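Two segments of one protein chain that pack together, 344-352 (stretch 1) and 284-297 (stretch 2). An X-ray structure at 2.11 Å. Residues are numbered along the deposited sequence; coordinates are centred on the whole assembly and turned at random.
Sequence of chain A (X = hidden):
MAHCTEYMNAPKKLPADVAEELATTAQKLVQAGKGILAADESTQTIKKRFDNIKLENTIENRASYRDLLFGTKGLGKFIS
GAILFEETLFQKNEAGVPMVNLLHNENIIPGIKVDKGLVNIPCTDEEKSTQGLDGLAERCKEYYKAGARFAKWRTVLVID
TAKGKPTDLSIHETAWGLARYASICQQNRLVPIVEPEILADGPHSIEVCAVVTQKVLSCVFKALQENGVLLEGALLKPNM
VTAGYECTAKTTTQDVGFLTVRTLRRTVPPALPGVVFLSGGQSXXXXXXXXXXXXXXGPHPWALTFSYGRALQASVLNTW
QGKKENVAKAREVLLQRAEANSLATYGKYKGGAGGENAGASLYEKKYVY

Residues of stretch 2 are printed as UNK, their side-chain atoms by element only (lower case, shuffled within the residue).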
ATOM      1  N   ALA A 344     -20.537  26.223 -22.000  1.00 46.24           N
ATOM      2  CA  ALA A 344     -20.798  25.032 -21.207  1.00 43.50           C
ATOM      3  C   ALA A 344     -20.096  25.111 -19.856  1.00 42.57           C
ATOM      4  O   ALA A 344     -20.544  24.509 -18.883  1.00 44.76           O
ATOM      5  CB  ALA A 344     -20.361  23.786 -21.961  1.00 45.91           C
ATOM      6  N   THR A 345     -18.996  25.856 -19.803  1.00 46.28           N
ATOM      7  CA  THR A 345     -18.250  26.029 -18.561  1.00 45.55           C
ATOM      8  C   THR A 345     -19.010  26.918 -17.584  1.00 45.49           C
ATOM      9  O   THR A 345     -18.852  26.797 -16.370  1.00 48.23           O
ATOM     10  CB  THR A 345     -16.858  26.639 -18.810  1.00 42.25           C
ATOM     11  OG1 THR A 345     -17.000  27.948 -19.379  1.00 41.90           O
ATOM     12  CG2 THR A 345     -16.047  25.761 -19.751  1.00 35.48           C
ATOM     13  N   TYR A 346     -19.829  27.816 -18.124  1.00 42.44           N
ATOM     14  CA  TYR A 346     -20.635  28.712 -17.301  1.00 47.98           C
ATOM     15  C   TYR A 346     -21.982  28.088 -16.957  1.00 46.68           C
ATOM     16  O   TYR A 346     -22.706  28.586 -16.095  1.00 54.39           O
ATOM     17  CB  TYR A 346     -20.854  30.049 -18.013  1.00 46.67           C
ATOM     18  CG  TYR A 346     -19.602  30.875 -18.189  1.00 41.10           C
ATOM     19  CD1 TYR A 346     -19.045  31.563 -17.120  1.00 42.56           C
ATOM     20  CD2 TYR A 346     -18.986  30.981 -19.429  1.00 41.72           C
ATOM     21  CE1 TYR A 346     -17.904  32.325 -17.276  1.00 39.74           C
ATOM     22  CE2 TYR A 346     -17.846  31.743 -19.595  1.00 39.87           C
ATOM     23  CZ  TYR A 346     -17.309  32.411 -18.515  1.00 37.97           C
ATOM     24  OH  TYR A 346     -16.172  33.170 -18.674  1.00 44.46           O
ATOM     25  N   GLY A 347     -22.311  26.997 -17.638  1.00 42.70           N
ATOM     26  CA  GLY A 347     -23.606  26.364 -17.475  1.00 43.91           C
ATOM     27  C   GLY A 347     -24.679  27.156 -18.196  1.00 53.37           C
ATOM     28  O   GLY A 347     -25.864  27.054 -17.878  1.00 55.76           O
ATOM     29  N   LYS A 348     -24.256  27.950 -19.174  1.00 49.17           N
ATOM     30  CA  LYS A 348     -25.177  28.787 -19.933  1.00 52.64           C
ATOM     31  C   LYS A 348     -25.216  28.379 -21.401  1.00 52.67           C
ATOM     32  O   LYS A 348     -25.359  29.225 -22.284  1.00 56.51           O
ATOM     33  CB  LYS A 348     -24.787  30.261 -19.808  1.00 53.96           C
ATOM     34  CG  LYS A 348     -24.672  30.756 -18.373  1.00 60.87           C
ATOM     35  CD  LYS A 348     -25.981  30.583 -17.613  1.00 65.24           C
ATOM     36  CE  LYS A 348     -27.093  31.424 -18.221  1.00 81.45           C
ATOM     37  NZ  LYS A 348     -28.377  31.261 -17.483  1.00 81.10           N
ATOM     38  N   TYR A 349     -25.083  27.082 -21.658  1.00 50.73           N
ATOM     39  CA  TYR A 349     -25.146  26.571 -23.022  1.00 52.60           C
ATOM     40  C   TYR A 349     -26.464  25.853 -23.288  1.00 62.88           C
ATOM     41  O   TYR A 349     -26.682  24.737 -22.814  1.00 64.39           O
ATOM     42  CB  TYR A 349     -23.975  25.630 -23.307  1.00 45.81           C
ATOM     43  CG  TYR A 349     -24.054  24.977 -24.670  1.00 44.73           C
ATOM     44  CD1 TYR A 349     -23.810  25.708 -25.824  1.00 51.09           C
ATOM     45  CD2 TYR A 349     -24.378  23.633 -24.802  1.00 44.82           C
ATOM     46  CE1 TYR A 349     -23.886  25.120 -27.073  1.00 53.23           C
ATOM     47  CE2 TYR A 349     -24.454  23.036 -26.047  1.00 49.95           C
ATOM     48  CZ  TYR A 349     -24.206  23.784 -27.178  1.00 53.41           C
ATOM     49  OH  TYR A 349     -24.280  23.199 -28.421  1.00 53.40           O
ATOM     50  N   LYS A 350     -27.338  26.500 -24.050  1.00 66.14           N
ATOM     51  CA  LYS A 350     -28.605  25.896 -24.440  1.00 72.47           C
ATOM     52  C   LYS A 350     -28.366  24.854 -25.527  1.00 76.62           C
ATOM     53  O   LYS A 350     -27.310  24.844 -26.161  1.00 78.05           O
ATOM     54  CB  LYS A 350     -29.594  26.962 -24.923  1.00 81.75           C
ATOM     55  CG  LYS A 350     -30.303  27.729 -23.806  1.00107.95           C
ATOM     56  CD  LYS A 350     -29.372  28.698 -23.089  1.00 93.67           C
ATOM     57  CE  LYS A 350     -30.064  29.368 -21.913  1.00 91.52           C
ATOM     58  NZ  LYS A 350     -29.140  30.266 -21.166  1.00 78.83           N
ATOM     59  N   GLY A 351     -29.347  23.980 -25.735  1.00 88.75           N
ATOM     60  CA  GLY A 351     -29.227  22.903 -26.703  1.00 87.42           C
ATOM     61  C   GLY A 351     -28.963  23.380 -28.119  1.00 94.45           C
ATOM     62  O   GLY A 351     -28.198  22.760 -28.858  1.00 87.39           O
ATOM     63  N   GLY A 352     -29.596  24.487 -28.496  1.00 90.92           N
ATOM     64  CA  GLY A 352     -29.425  25.048 -29.822  1.00 87.79           C
ATOM     65  C   GLY A 352     -30.324  26.243 -30.066  1.00 95.33           C
ATOM     66  O   GLY A 352     -31.057  26.290 -31.055  1.00 97.94           O
ATOM     67  N   UNK A 284     -20.031  15.692 -30.781  1.00 45.80           N
ATOM     68  CA  UNK A 284     -19.679  17.080 -30.503  1.00 44.36           C
ATOM     69  C   UNK A 284     -20.713  17.758 -29.615  1.00 46.40           C
ATOM     70  O   UNK A 284     -20.363  18.439 -28.652  1.00 48.15           O
ATOM     71  c   UNK A 284     -19.526  17.867 -31.805  1.00 49.72           C
ATOM     72  c   UNK A 284     -18.283  17.527 -32.605  1.00 50.81           C
ATOM     73  o   UNK A 284     -19.181  18.875 -34.346  1.00 61.82           O
ATOM     74  o   UNK A 284     -17.006  18.586 -34.313  1.00 60.40           O
ATOM     75  c   UNK A 284     -18.147  18.388 -33.844  1.00 54.99           C
ATOM     76  N   UNK A 285     -21.985  17.562 -29.942  1.00 53.10           N
ATOM     77  CA  UNK A 285     -23.070  18.213 -29.218  1.00 52.68           C
ATOM     78  C   UNK A 285     -23.218  17.664 -27.802  1.00 48.65           C
ATOM     79  O   UNK A 285     -23.329  18.427 -26.843  1.00 50.40           O
ATOM     80  c   UNK A 285     -25.529  18.882 -29.405  1.00 59.78           C
ATOM     81  o   UNK A 285     -25.760  21.115 -28.606  1.00 76.46           O
ATOM     82  o   UNK A 285     -24.588  20.813 -30.437  1.00 75.60           O
ATOM     83  c   UNK A 285     -25.275  20.376 -29.490  1.00 67.73           C
ATOM     84  c   UNK A 285     -24.387  18.061 -29.979  1.00 54.67           C
ATOM     85  N   UNK A 286     -23.218  16.341 -27.675  1.00 51.89           N
ATOM     86  CA  UNK A 286     -23.379  15.701 -26.373  1.00 49.10           C
ATOM     87  C   UNK A 286     -22.200  15.998 -25.450  1.00 41.01           C
ATOM     88  O   UNK A 286     -22.354  16.032 -24.231  1.00 41.51           O
ATOM     89  o   UNK A 286     -26.120  11.832 -27.708  1.00 96.20           O
ATOM     90  c   UNK A 286     -24.873  13.789 -27.181  1.00 57.83           C
ATOM     91  o   UNK A 286     -24.041  11.562 -27.055  1.00 74.67           O
ATOM     92  c   UNK A 286     -23.554  14.189 -26.536  1.00 48.77           C
ATOM     93  c   UNK A 286     -25.022  12.287 -27.325  1.00 77.52           C
ATOM     94  N   UNK A 287     -21.027  16.215 -26.036  1.00 47.59           N
ATOM     95  CA  UNK A 287     -19.846  16.578 -25.261  1.00 45.30           C
ATOM     96  C   UNK A 287     -20.004  17.977 -24.675  1.00 43.15           C
ATOM     97  O   UNK A 287     -19.435  18.291 -23.630  1.00 41.15           O
ATOM     98  c   UNK A 287     -18.596  16.500 -26.121  1.00 42.61           C
ATOM     99  N   UNK A 288     -20.780  18.812 -25.359  1.00 42.73           N
ATOM    100  CA  UNK A 288     -21.051  20.167 -24.894  1.00 43.04           C
ATOM    101  C   UNK A 288     -22.212  20.179 -23.909  1.00 41.84           C
ATOM    102  O   UNK A 288     -22.190  20.908 -22.917  1.00 40.65           O
ATOM    103  c   UNK A 288     -21.355  21.092 -26.075  1.00 46.19           C
ATOM    104  o   UNK A 288     -20.251  21.173 -26.958  1.00 45.92           O
ATOM    105  N   UNK A 289     -23.226  19.367 -24.190  1.00 40.62           N
ATOM    106  CA  UNK A 289     -24.397  19.271 -23.328  1.00 41.65           C
ATOM    107  C   UNK A 289     -24.022  18.696 -21.964  1.00 39.78           C
ATOM    108  O   UNK A 289     -24.423  19.225 -20.928  1.00 41.83           O
ATOM    109  c   UNK A 289     -26.623  18.145 -22.980  1.00 40.46           C
ATOM    110  c   UNK A 289     -25.500  18.404 -23.970  1.00 43.00           C
ATOM    111  c   UNK A 289     -26.035  19.075 -25.227  1.00 42.83           C
ATOM    112  N   UNK A 290     -23.242  17.619 -21.972  1.00 45.15           N
ATOM    113  CA  UNK A 290     -22.812  16.980 -20.732  1.00 39.73           C
ATOM    114  C   UNK A 290     -21.903  17.882 -19.905  1.00 38.07           C
ATOM    115  O   UNK A 290     -22.036  17.949 -18.684  1.00 39.22           O
ATOM    116  c   UNK A 290     -22.105  15.657 -21.029  1.00 35.86           C
ATOM    117  n   UNK A 290     -22.504  13.723 -22.429  1.00 43.15           N
ATOM    118  o   UNK A 290     -24.237  14.605 -21.308  1.00 40.75           O
ATOM    119  c   UNK A 290     -23.043  14.611 -21.603  1.00 37.06           C
ATOM    120  N   UNK A 291     -20.983  18.575 -20.571  1.00 38.35           N
ATOM    121  CA  UNK A 291     -20.106  19.524 -19.894  1.00 38.94           C
ATOM    122  C   UNK A 291     -20.927  20.657 -19.286  1.00 43.78           C
ATOM    123  O   UNK A 291     -20.599  21.175 -18.218  1.00 41.73           O
ATOM    124  c   UNK A 291     -17.318  20.599 -19.126  1.00 30.14           C
ATOM    125  c   UNK A 291     -19.060  20.083 -20.862  1.00 35.18           C
ATOM    126  c   UNK A 291     -18.112  21.147 -20.301  1.00 33.44           C
ATOM    127  c   UNK A 291     -17.183  21.668 -21.386  1.00 37.77           C
ATOM    128  N   UNK A 292     -21.998  21.032 -19.977  1.00 36.98           N
ATOM    129  CA  UNK A 292     -22.915  22.048 -19.480  1.00 43.22           C
ATOM    130  C   UNK A 292     -23.686  21.552 -18.263  1.00 40.31           C
ATOM    131  O   UNK A 292     -23.879  22.291 -17.296  1.00 38.43           O
ATOM    132  c   UNK A 292     -24.905  23.485 -20.100  1.00 51.03           C
ATOM    133  n   UNK A 292     -26.080  23.006 -19.709  1.00 57.70           N
ATOM    134  o   UNK A 292     -24.639  24.687 -20.080  1.00 51.03           O
ATOM    135  c   UNK A 292     -23.888  22.472 -20.581  1.00 48.75           C
ATOM    136  N   UNK A 293     -24.124  20.298 -18.319  1.00 42.82           N
ATOM    137  CA  UNK A 293     -24.873  19.694 -17.224  1.00 40.59           C
ATOM    138  C   UNK A 293     -24.024  19.614 -15.961  1.00 42.87           C
ATOM    139  O   UNK A 293     -24.534  19.740 -14.847  1.00 44.70           O
ATOM    140  o   UNK A 293     -26.186  18.355 -18.771  1.00 46.35           O
ATOM    141  c   UNK A 293     -25.366  18.300 -17.618  1.00 43.83           C
ATOM    142  N   UNK A 294     -22.725  19.405 -16.146  1.00 47.52           N
ATOM    143  CA  UNK A 294     -21.784  19.347 -15.034  1.00 43.18           C
ATOM    144  C   UNK A 294     -21.613  20.721 -14.389  1.00 45.41           C
ATOM    145  O   UNK A 294     -21.622  20.848 -13.164  1.00 39.22           O
ATOM    146  c   UNK A 294     -20.407  18.821 -15.491  1.00 37.58           C
ATOM    147  c   UNK A 294     -19.233  16.818 -16.537  1.00 34.32           C
ATOM    148  c   UNK A 294     -19.404  18.890 -14.358  1.00 30.00           C
ATOM    149  c   UNK A 294     -20.527  17.381 -15.991  1.00 34.42           C
ATOM    150  N   UNK A 295     -21.467  21.749 -15.219  1.00 39.10           N
ATOM    151  CA  UNK A 295     -21.258  23.103 -14.720  1.00 41.62           C
ATOM    152  C   UNK A 295     -22.556  23.797 -14.319  1.00 46.75           C
ATOM    153  O   UNK A 295     -22.532  24.872 -13.719  1.00 46.23           O
ATOM    154  o   UNK A 295     -18.207  23.926 -15.164  1.00 39.72           O
ATOM    155  c   UNK A 295     -19.078  23.524 -15.935  1.00 42.80           C
ATOM    156  c   UNK A 295     -20.523  23.946 -15.762  1.00 39.88           C
ATOM    157  n   UNK A 295     -18.816  22.712 -16.953  1.00 39.73           N
ATOM    158  N   UNK A 296     -23.688  23.178 -14.639  1.00 35.65           N
ATOM    159  CA  UNK A 296     -24.979  23.725 -14.247  1.00 43.32           C
ATOM    160  C   UNK A 296     -25.245  23.472 -12.767  1.00 48.51           C
ATOM    161  O   UNK A 296     -26.198  24.005 -12.199  1.00 47.53           O
ATOM    162  c   UNK A 296     -26.093  23.130 -15.098  1.00 41.81           C
ATOM    163  N   UNK A 297     -24.395  22.660 -12.145  1.00 49.60           N
ATOM    164  CA  UNK A 297     -24.550  22.320 -10.734  1.00 46.34           C
ATOM    165  C   UNK A 297     -23.756  23.260  -9.828  1.00 49.90           C
ATOM    166  O   UNK A 297     -23.073  22.816  -8.904  1.00 36.93           O
ATOM    167  c   UNK A 297     -24.126  20.871 -10.488  1.00 35.46           C
ATOM    168  c   UNK A 297     -24.937  19.801 -11.224  1.00 39.23           C
ATOM    169  c   UNK A 297     -26.415  19.915 -10.882  1.00 47.44           C
ATOM    170  c   UNK A 297     -24.417  18.410 -10.899  1.00 32.66           C
TER

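Position 284 carries three carbons, the third bearing two oxygens, an unbranched chain ending in a carboxylate; it makes no contact with stretch 1. It is Glu284. Position 285 has the same inventory, three carbons and two terminal oxygens. Its CA-to-CB bond points sideways, yet the chain end comes nearer, and one carboxylate oxygen lies 2.6 Å from Tyr349 OH. This is Glu285, and the short approach is a hydrogen bond from Tyr349 OH to Glu285 OE2. Position 286 repeats the pattern of three carbons and two oxygens but points away; it is Glu286.

Position 287 has a single carbon, out of reach of stretch 1: Ala287. Position 288 has one carbon followed by one oxygen. Its CB lies 3.7 Å from Tyr349 CE2, and its backbone O is 3.5 Å from Ala344 CB. One carbon and a hydroxyl make Ser288. At 289 the first carbon carries two more, a fork at CB, and one branch tip is 4.3 Å from Tyr349 CE2; this is Val289, the tip being CG2. Position 290 shows two carbons, the second carrying one oxygen and one nitrogen, a carboxamide; the CA-to-CB bond points away from stretch 1 and nothing on that stretch is touched: Asn290.

Position 291 has four carbons forked at the second, and that branching carbon sits 3.8 Å from Ala344 CB. The fork at the second carbon identifies Leu291. Position 292 has two carbons with an oxygen and a nitrogen on the second. Its CA-to-CB bond points sideways, but the amide oxygen reaches to 2.9 Å from Tyr349 N. It is Asn292, and Asn292 OD1 accepts a hydrogen bond from Tyr349 N with an N-H...O angle of 155°.

Position 293 holds one carbon and one oxygen and points away: Ser293. Position 294 has four carbons forked at the first, one arm two carbons long, with no contact across: Ile294. Position 295 again has two carbons, the second carrying an oxygen and a nitrogen; its CA-to-CB bond points toward stretch 1, and its side-chain nitrogen lies 3.2 Å from Ala344 O. It is Asn295, and Asn295 ND2 donates to Leu291 O within the helix at 2.7 Å. Position 296 has one carbon, pointing sideways: Ala296. Position 297 has four carbons forked at the second, out of reach: Leu297.

The contact buries 523 Å² and works in two zones. Where Ala344 CA comes within 4.0 Å of Asn292 CA, the small methyl group permits close backbone approach, and Ala344 O receives a CA-H...O contact from Asn292 CA (3.5 Å, 164° at H). Gly347 then leaves helical geometry with phi 76°, a value that favours glycine; an ideal CB there would come 3.0 Å from Asn295 O and 3.2 Å from Ala296 CA, both tight. Beyond this turn Tyr349 is held at two points: its backbone N by Asn292 and its hydroxyl by Glu285. Between these anchors its ring passes Ser288 and Val289 obliquely, while Glu285 OE2 and Asn292 CB lie at its edge.

Stretch 2 284-297: EEEASVNLNSINAL
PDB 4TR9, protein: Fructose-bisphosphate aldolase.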